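Local coordinates for uncharacterized protein BT_3980 with actin-like ATPase fold (Bacteroides thetaiotaomicron VPI-5482, PDB 3HRG) that is of unknown function but has an actin-like ATPase fold and belongs to the DUF3822 family, at residues L52-F56 with F130-Y135; N104-Y109 with I120-S126. One frame throughout, in Å; residues are numbered along the deposited sequence. Where two conformers were deposited one is given.

Both contacts use helix 125-134. Contact 2 lies at its N-terminal end and contact 1 at its C-terminal end, with centres about 16 Å apart. Contact 1 packs this helix beside helix 48-58 on the sheet that holds strands 12-17 and 68-73. Its chemistry is aromatic and aliphatic, with a buried base and Lys-53 on the exposed side. Contact 2 pairs strands 105-112 and 117-124 of a separate three-stranded sheet. It is held by backbone hydrogen bonds and polar contacts of Asn-104, with apolar side chains on both sheet faces. Both are partly buried. Contact 2 is local in sequence; contact 1 joins segments 74 residues apart.

Contact 1 (L52-F56 with F130-Y135); sequences LKNVF and FLNEQY
A T-shaped aromatic pair bridges helical segments 52-56 and 130-134, whose axes come no closer than 11.9 Å. The edge of the Phe-130 ring meets the face of Phe-56 (centroids 5.2 Å apart, planes at 87°). The segments run in the same general direction, their axes 27° apart. Tyr-135 (phi/psi -131/87) leaves the helix. The nearest CA pairs are Lys-53 and Phe-130 (8.0 Å), Phe-56 and Gln-134 (9.4 Å). The CA-to-CB bonds of Phe-130 (chi1 t) and Phe-56 (chi1 m) point toward the other segment. Lys-53 CG makes a CH-pi contact over the Phe-130 face, 4.0 Å from the ring centroid. Leu-52 CD2 touches Phe-130 CD2 (3.6 Å) and Leu-131 CG (3.7 Å). Phe-56 CZ touches Leu-131 CD2 (4.0 Å) and Tyr-135 CE2 (3.7 Å). Gln-134 folds back (chi1, chi2 m), so its NE2 donates a hydrogen bond to Phe-130 O (3.2 Å) while its CG meets Phe-56 CE2 (3.9 Å). Tyr-135 OH hydrogen-bonds Leu-62 O. Leu-52 and Leu-131 rest on Leu-17 of strand 12-17. Phe-56, Phe-130 and Tyr-135 form an aromatic cluster where helix 48-58 meets the end of helix 125-134, on a mixed sheet typical of actin-like ATPase folds.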
ATOM      1  N   LEU A  52      16.518  -5.962  -5.644  1.00 10.18           N
ATOM      2  CA  LEU A  52      15.742  -7.195  -5.719  0.50 10.49           C
ATOM      3  C   LEU A  52      16.632  -8.389  -6.109  1.00 10.80           C
ATOM      4  O   LEU A  52      16.556  -9.448  -5.484  1.00 10.82           O
ATOM      5  CB  LEU A  52      14.566  -7.007  -6.696  0.50 10.42           C
ATOM      6  CG  LEU A  52      13.455  -8.047  -6.812  0.50  9.92           C
ATOM      7  CD1 LEU A  52      12.769  -8.197  -5.500  0.50 10.13           C
ATOM      8  CD2 LEU A  52      12.458  -7.609  -7.880  0.50 10.36           C
ATOM      9  N   LYS A  53      17.466  -8.217  -7.137  1.00 11.01           N
ATOM     10  CA  LYS A  53      18.341  -9.293  -7.554  1.00 11.48           C
ATOM     11  C   LYS A  53      19.288  -9.678  -6.413  1.00 11.06           C
ATOM     12  O   LYS A  53      19.563 -10.855  -6.228  1.00 10.25           O
ATOM     13  CB  LYS A  53      19.100  -8.943  -8.826  1.00 11.74           C
ATOM     14  CG  LYS A  53      18.197  -8.895 -10.068  1.00 13.74           C
ATOM     15  CD  LYS A  53      18.957  -8.456 -11.307  1.00 15.40           C
ATOM     16  CE  LYS A  53      18.061  -8.476 -12.540  1.00 17.18           C
ATOM     17  NZ  LYS A  53      18.798  -8.128 -13.794  1.00 18.22           N
ATOM     18  N   ASN A  54      19.789  -8.688  -5.677  1.00 10.86           N
ATOM     19  CA  ASN A  54      20.655  -8.966  -4.525  1.00 10.88           C
ATOM     20  C   ASN A  54      19.941  -9.788  -3.438  1.00 10.22           C
ATOM     21  O   ASN A  54      20.488 -10.766  -2.973  1.00  9.17           O
ATOM     22  CB  ASN A  54      21.182  -7.670  -3.874  1.00 10.77           C
ATOM     23  CG  ASN A  54      22.317  -7.044  -4.629  1.00 13.73           C
ATOM     24  OD1 ASN A  54      22.976  -7.711  -5.424  1.00 16.56           O
ATOM     25  ND2 ASN A  54      22.594  -5.755  -4.357  1.00 15.41           N
ATOM     26  N   VAL A  55      18.725  -9.406  -3.069  1.00  9.37           N
ATOM     27  CA  VAL A  55      18.018 -10.130  -1.988  0.50  9.59           C
ATOM     28  C   VAL A  55      17.628 -11.557  -2.435  1.00  9.41           C
ATOM     29  O   VAL A  55      17.672 -12.476  -1.625  1.00  9.85           O
ATOM     30  CB  VAL A  55      16.790  -9.374  -1.416  0.50  9.56           C
ATOM     31  CG1 VAL A  55      15.582  -9.476  -2.334  0.50  8.49           C
ATOM     32  CG2 VAL A  55      16.413  -9.949  -0.041  0.50 10.21           C
ATOM     33  N   PHE A  56      17.285 -11.749  -3.707  1.00  9.45           N
ATOM     34  CA  PHE A  56      16.972 -13.094  -4.198  1.00 10.03           C
ATOM     35  C   PHE A  56      18.238 -13.940  -4.189  1.00 10.82           C
ATOM     36  O   PHE A  56      18.183 -15.114  -3.848  1.00 10.90           O
ATOM     37  CB  PHE A  56      16.309 -13.070  -5.583  1.00 10.04           C
ATOM     38  CG  PHE A  56      14.831 -12.968  -5.519  1.00 10.83           C
ATOM     39  CD1 PHE A  56      14.209 -11.773  -5.155  1.00 12.74           C
ATOM     40  CD2 PHE A  56      14.038 -14.084  -5.781  1.00 12.60           C
ATOM     41  CE1 PHE A  56      12.826 -11.687  -5.056  1.00 14.04           C
ATOM     42  CE2 PHE A  56      12.671 -13.994  -5.709  1.00 13.11           C
ATOM     43  CZ  PHE A  56      12.062 -12.803  -5.327  1.00 13.69           C
ATOM     44  N   PHE A 130      11.861  -9.518 -13.919  1.00 13.02           N
ATOM     45  CA  PHE A 130      12.581 -10.356 -12.990  1.00 13.10           C
ATOM     46  C   PHE A 130      11.617 -11.185 -12.144  1.00 13.07           C
ATOM     47  O   PHE A 130      11.810 -12.381 -12.015  1.00 12.98           O
ATOM     48  CB  PHE A 130      13.502  -9.540 -12.091  1.00 12.99           C
ATOM     49  CG  PHE A 130      14.217 -10.372 -11.077  1.00 12.88           C
ATOM     50  CD1 PHE A 130      15.304 -11.135 -11.443  1.00 13.07           C
ATOM     51  CD2 PHE A 130      13.763 -10.430  -9.772  1.00 14.27           C
ATOM     52  CE1 PHE A 130      15.956 -11.930 -10.523  1.00 14.66           C
ATOM     53  CE2 PHE A 130      14.410 -11.220  -8.833  1.00 15.07           C
ATOM     54  CZ  PHE A 130      15.505 -11.970  -9.203  1.00 14.43           C
ATOM     55  N   LEU A 131      10.588 -10.553 -11.583  1.00 13.52           N
ATOM     56  CA  LEU A 131       9.621 -11.279 -10.751  1.00 14.19           C
ATOM     57  C   LEU A 131       8.782 -12.313 -11.518  1.00 15.32           C
ATOM     58  O   LEU A 131       8.498 -13.385 -10.981  1.00 15.56           O
ATOM     59  CB  LEU A 131       8.742 -10.317  -9.974  1.00 13.63           C
ATOM     60  CG  LEU A 131       9.491  -9.547  -8.881  1.00 12.00           C
ATOM     61  CD1 LEU A 131       8.665  -8.320  -8.377  1.00 13.30           C
ATOM     62  CD2 LEU A 131       9.900 -10.472  -7.714  1.00 12.29           C
ATOM     63  N   ASN A 132       8.435 -12.012 -12.760  1.00 16.43           N
ATOM     64  CA  ASN A 132       7.679 -12.943 -13.596  1.00 17.76           C
ATOM     65  C   ASN A 132       8.524 -14.187 -13.922  1.00 18.10           C
ATOM     66  O   ASN A 132       7.989 -15.281 -14.069  1.00 18.61           O
ATOM     67  CB  ASN A 132       7.199 -12.231 -14.855  1.00 18.25           C
ATOM     68  CG  ASN A 132       6.373 -13.118 -15.741  1.00 20.20           C
ATOM     69  OD1 ASN A 132       5.226 -13.466 -15.407  1.00 23.98           O
ATOM     70  ND2 ASN A 132       6.912 -13.439 -16.900  1.00 19.51           N
ATOM     71  N   GLU A 133       9.846 -14.024 -14.008  1.00 18.11           N
ATOM     72  CA  GLU A 133      10.748 -15.157 -14.242  1.00 18.39           C
ATOM     73  C   GLU A 133      10.780 -16.049 -13.010  1.00 17.41           C
ATOM     74  O   GLU A 133      10.758 -17.263 -13.149  1.00 18.13           O
ATOM     75  CB  GLU A 133      12.180 -14.694 -14.598  1.00 18.74           C
ATOM     76  CG  GLU A 133      12.295 -14.079 -15.998  1.00 22.03           C
ATOM     77  CD  GLU A 133      13.565 -13.233 -16.259  1.00 26.57           C
ATOM     78  OE1 GLU A 133      14.257 -12.809 -15.287  1.00 28.88           O
ATOM     79  OE2 GLU A 133      13.844 -12.958 -17.462  1.00 27.81           O
ATOM     80  N   GLN A 134      10.833 -15.456 -11.812  1.00 16.33           N
ATOM     81  CA  GLN A 134      10.885 -16.242 -10.569  0.50 15.90           C
ATOM     82  C   GLN A 134       9.520 -16.860 -10.258  1.00 15.56           C
ATOM     83  O   GLN A 134       9.452 -18.002  -9.854  1.00 14.46           O
ATOM     84  CB  GLN A 134      11.335 -15.417  -9.352  0.50 15.97           C
ATOM     85  CG  GLN A 134      12.527 -14.495  -9.560  0.50 15.51           C
ATOM     86  CD  GLN A 134      13.676 -15.138 -10.310  0.50 15.47           C
ATOM     87  OE1 GLN A 134      14.157 -16.211  -9.946  0.50 16.03           O
ATOM     88  NE2 GLN A 134      14.149 -14.455 -11.345  0.50 14.39           N
ATOM     89  N   TYR A 135       8.451 -16.088 -10.464  1.00 15.14           N
ATOM     90  CA  TYR A 135       7.086 -16.515 -10.196  1.00 15.02           C
ATOM     91  C   TYR A 135       6.123 -16.255 -11.331  1.00 15.17           C
ATOM     92  O   TYR A 135       5.388 -15.230 -11.318  1.00 16.30           O
ATOM     93  CB  TYR A 135       6.566 -15.762  -8.985  1.00 14.51           C
ATOM     94  CG  TYR A 135       7.509 -15.698  -7.825  1.00 12.99           C
ATOM     95  CD1 TYR A 135       7.886 -16.833  -7.138  1.00 12.68           C
ATOM     96  CD2 TYR A 135       7.978 -14.469  -7.374  1.00 13.83           C
ATOM     97  CE1 TYR A 135       8.735 -16.755  -6.033  1.00 13.62           C
ATOM     98  CE2 TYR A 135       8.834 -14.381  -6.277  1.00 13.76           C
ATOM     99  CZ  TYR A 135       9.175 -15.517  -5.596  1.00 13.50           C
ATOM    100  OH  TYR A 135       9.998 -15.404  -4.502  1.00 13.50           O
TER

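Contact 2 (N104-Y109 with I120-S126); sequences NEIVMY and IFGIDKS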
ATOM      1  N   ASN A 104      10.392   2.799 -18.874  1.00 24.49           N
ATOM      2  CA  ASN A 104      10.600   1.487 -18.259  1.00 24.09           C
ATOM      3  C   ASN A 104       9.515   1.173 -17.227  1.00 22.56           C
ATOM      4  O   ASN A 104       9.822   0.741 -16.115  1.00 23.06           O
ATOM      5  CB  ASN A 104      11.996   1.382 -17.635  1.00 24.54           C
ATOM      6  CG  ASN A 104      12.419  -0.085 -17.387  1.00 27.32           C
ATOM      7  OD1 ASN A 104      12.546  -0.873 -18.350  1.00 31.79           O
ATOM      8  ND2 ASN A 104      12.668  -0.443 -16.123  1.00 25.90           N
ATOM      9  N   GLU A 105       8.249   1.425 -17.581  1.00 20.86           N
ATOM     10  CA  GLU A 105       7.119   1.187 -16.683  1.00 19.67           C
ATOM     11  C   GLU A 105       6.012   0.401 -17.372  1.00 18.84           C
ATOM     12  O   GLU A 105       5.703   0.649 -18.516  1.00 18.69           O
ATOM     13  CB  GLU A 105       6.537   2.521 -16.180  1.00 19.52           C
ATOM     14  CG  GLU A 105       5.365   2.392 -15.197  1.00 17.31           C
ATOM     15  CD  GLU A 105       4.956   3.724 -14.614  1.00 16.40           C
ATOM     16  OE1 GLU A 105       4.679   4.692 -15.372  1.00 13.27           O
ATOM     17  OE2 GLU A 105       4.899   3.823 -13.361  1.00 13.40           O
ATOM     18  N   ILE A 106       5.435  -0.546 -16.645  1.00 18.55           N
ATOM     19  CA  ILE A 106       4.287  -1.331 -17.081  1.00 18.14           C
ATOM     20  C   ILE A 106       3.077  -0.855 -16.242  1.00 16.92           C
ATOM     21  O   ILE A 106       3.213  -0.635 -15.031  1.00 17.12           O
ATOM     22  CB  ILE A 106       4.532  -2.840 -16.876  1.00 18.79           C
ATOM     23  CG1 ILE A 106       5.566  -3.340 -17.879  1.00 20.09           C
ATOM     24  CG2 ILE A 106       3.264  -3.653 -17.052  1.00 19.87           C
ATOM     25  CD1 ILE A 106       5.878  -4.813 -17.674  1.00 21.43           C
ATOM     26  N   VAL A 107       1.921  -0.699 -16.870  1.00 15.45           N
ATOM     27  CA  VAL A 107       0.698  -0.309 -16.167  1.00 14.87           C
ATOM     28  C   VAL A 107      -0.188  -1.548 -15.953  1.00 14.78           C
ATOM     29  O   VAL A 107      -0.489  -2.265 -16.903  1.00 14.50           O
ATOM     30  CB  VAL A 107      -0.050   0.768 -16.917  1.00 15.13           C
ATOM     31  CG1 VAL A 107      -1.378   1.090 -16.179  1.00 14.19           C
ATOM     32  CG2 VAL A 107       0.835   2.034 -17.073  1.00 15.17           C
HETATM   33  N   MSE A 108      -0.579  -1.786 -14.697  1.00 14.53           N
HETATM   34  CA  MSE A 108      -1.425  -2.900 -14.295  0.50 14.32           C
HETATM   35  C   MSE A 108      -2.621  -2.334 -13.552  1.00 14.34           C
HETATM   36  O   MSE A 108      -2.670  -1.139 -13.306  1.00 14.16           O
HETATM   37  CB  MSE A 108      -0.675  -3.789 -13.326  0.50 14.36           C
HETATM   38  CG  MSE A 108       0.747  -4.081 -13.722  0.50 14.35           C
HETATM   39 SE   MSE A 108       1.478  -5.454 -12.611  0.38 12.93          SE
HETATM   40  CE  MSE A 108       0.380  -6.933 -13.305  0.50 12.52           C
ATOM     41  N   TYR A 109      -3.576  -3.182 -13.213  1.00 13.70           N
ATOM     42  CA  TYR A 109      -4.709  -2.734 -12.428  1.00 13.71           C
ATOM     43  C   TYR A 109      -5.314  -3.860 -11.583  1.00 13.48           C
ATOM     44  O   TYR A 109      -5.236  -5.021 -11.951  1.00 13.02           O
ATOM     45  CB  TYR A 109      -5.792  -2.105 -13.302  1.00 13.44           C
ATOM     46  CG  TYR A 109      -6.484  -3.037 -14.218  1.00 11.78           C
ATOM     47  CD1 TYR A 109      -7.612  -3.737 -13.802  1.00 13.58           C
ATOM     48  CD2 TYR A 109      -6.026  -3.253 -15.511  1.00 13.05           C
ATOM     49  CE1 TYR A 109      -8.264  -4.632 -14.654  1.00 14.19           C
ATOM     50  CE2 TYR A 109      -6.684  -4.106 -16.367  1.00 12.96           C
ATOM     51  CZ  TYR A 109      -7.798  -4.802 -15.921  1.00 15.15           C
ATOM     52  OH  TYR A 109      -8.455  -5.671 -16.763  1.00 18.04           O
ATOM     53  N   ILE A 120      -5.358   1.539 -10.732  1.00 12.66           N
ATOM     54  CA  ILE A 120      -4.462   1.422 -11.877  1.00 12.56           C
ATOM     55  C   ILE A 120      -3.101   1.835 -11.327  1.00 13.27           C
ATOM     56  O   ILE A 120      -3.007   2.856 -10.658  1.00 15.13           O
ATOM     57  CB  ILE A 120      -4.880   2.308 -13.043  1.00 11.66           C
ATOM     58  CG1 ILE A 120      -6.351   2.090 -13.432  1.00 12.49           C
ATOM     59  CG2 ILE A 120      -3.971   2.034 -14.222  1.00 11.41           C
ATOM     60  CD1 ILE A 120      -6.928   3.183 -14.429  1.00 11.35           C
ATOM     61  N   PHE A 121      -2.063   1.021 -11.554  1.00 13.26           N
ATOM     62  CA  PHE A 121      -0.756   1.263 -10.927  1.00 13.72           C
ATOM     63  C   PHE A 121       0.424   0.884 -11.832  1.00 13.27           C
ATOM     64  O   PHE A 121       0.345   0.007 -12.671  1.00 12.49           O
ATOM     65  CB  PHE A 121      -0.669   0.529  -9.564  1.00 13.74           C
ATOM     66  CG  PHE A 121      -0.643  -0.982  -9.652  1.00 14.83           C
ATOM     67  CD1 PHE A 121      -1.821  -1.718  -9.760  1.00 13.30           C
ATOM     68  CD2 PHE A 121       0.564  -1.679  -9.608  1.00 14.73           C
ATOM     69  CE1 PHE A 121      -1.801  -3.116  -9.835  1.00 14.60           C
ATOM     70  CE2 PHE A 121       0.584  -3.075  -9.683  1.00 13.89           C
ATOM     71  CZ  PHE A 121      -0.609  -3.789  -9.785  1.00 13.60           C
ATOM     72  N   GLY A 122       1.528   1.578 -11.630  1.00 13.56           N
ATOM     73  CA  GLY A 122       2.713   1.336 -12.423  1.00 13.57           C
ATOM     74  C   GLY A 122       3.691   0.450 -11.679  1.00 14.31           C
ATOM     75  O   GLY A 122       3.735   0.444 -10.444  1.00 13.81           O
ATOM     76  N   ILE A 123       4.465  -0.302 -12.436  1.00 14.36           N
ATOM     77  CA  ILE A 123       5.526  -1.112 -11.865  1.00 14.78           C
ATOM     78  C   ILE A 123       6.718  -1.020 -12.817  1.00 15.02           C
ATOM     79  O   ILE A 123       6.557  -1.016 -14.056  1.00 14.80           O
ATOM     80  CB  ILE A 123       5.086  -2.579 -11.639  1.00 15.24           C
ATOM     81  CG1 ILE A 123       6.184  -3.391 -10.920  1.00 16.38           C
ATOM     82  CG2 ILE A 123       4.723  -3.258 -12.975  1.00 14.25           C
ATOM     83  CD1 ILE A 123       5.752  -4.841 -10.643  1.00 16.77           C
ATOM     84  N   ASP A 124       7.920  -0.902 -12.265  1.00 15.75           N
ATOM     85  CA  ASP A 124       9.110  -0.847 -13.099  1.00 16.83           C
ATOM     86  C   ASP A 124       9.172  -2.131 -13.953  1.00 16.27           C
ATOM     87  O   ASP A 124       9.007  -3.235 -13.420  1.00 15.88           O
ATOM     88  CB  ASP A 124      10.328  -0.706 -12.215  1.00 17.59           C
ATOM     89  CG  ASP A 124      11.594  -0.771 -12.987  1.00 20.86           C
ATOM     90  OD1 ASP A 124      11.893   0.140 -13.827  1.00 26.26           O
ATOM     91  OD2 ASP A 124      12.278  -1.765 -12.773  1.00 22.07           O
ATOM     92  N   LYS A 125       9.412  -1.999 -15.247  1.00 15.89           N
ATOM     93  CA  LYS A 125       9.415  -3.157 -16.150  1.00 16.11           C
ATOM     94  C   LYS A 125      10.527  -4.168 -15.872  1.00 15.35           C
ATOM     95  O   LYS A 125      10.303  -5.355 -15.990  1.00 14.56           O
ATOM     96  CB  LYS A 125       9.467  -2.705 -17.606  1.00 16.72           C
ATOM     97  CG  LYS A 125       9.452  -3.815 -18.620  1.00 18.68           C
ATOM     98  CD  LYS A 125       9.178  -3.253 -20.040  1.00 22.42           C
ATOM     99  CE  LYS A 125       9.235  -4.366 -21.094  1.00 24.23           C
ATOM    100  NZ  LYS A 125       8.932  -3.865 -22.489  1.00 26.89           N
ATOM    101  N   SER A 126      11.728  -3.690 -15.563  1.00 14.87           N
ATOM    102  CA  SER A 126      12.843  -4.571 -15.216  1.00 14.84           C
ATOM    103  C   SER A 126      12.479  -5.406 -13.975  1.00 13.93           C
ATOM    104  O   SER A 126      12.782  -6.601 -13.899  1.00 13.29           O
ATOM    105  CB  SER A 126      14.095  -3.759 -14.903  1.00 14.37           C
ATOM    106  OG  SER A 126      14.511  -3.028 -16.028  1.00 18.06           O
TER
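This is the pairing of two antiparallel strands in a beta hairpin, strands 105-112 and 117-124, extended into the start of helix 125-134. Strand 117-124 is the middle of a three-stranded sheet; its other neighbour is strand 78-82. Ile-106 and Ile-123 form a hydrogen-bonded pair, with Ile-106 N to Ile-123 O and Ile-123 N to Ile-106 O both 2.9 Å. Met-108 and Phe-121 form the next, with Met-108 N to Phe-121 O at 2.9 Å and Phe-121 N to Met-108 O at 2.8 Å. Val-107 and Gly-122 form a non-hydrogen-bonded pair between them. The side chains of Ile-106, Met-108, Phe-121 and Ile-123 share one face. There the selenomethionine Met-108 lays CB over the Phe-121 ring, 3.9 Å from its centroid, and SE makes an oblique Met-aromatic contact. On the other face Val-107 CG1 meets Ile-120 CG2 at 3.4 Å, and helix 91-96 packs against both. Glu-105 OE2 lies 3.4 Å from Gly-122 CA, where a CB would clash with it; OE2 salt-bridges Arg-77 and OE1 hydrogen-bonds Tyr-96. Beyond the strands, Lys-125 N donates a hydrogen bond to Asn-104 O (2.9 Å). Asn-104 ND2 donates to Asp-124 OD1, at a very short 2.5 Å, and to Ser-126 OG (3.2 Å). Asp-124 is the N-cap, and its OD2 accepts from Thr-127 N. The polar bonds of Asn-104 tie the hairpin's open end to the helix start.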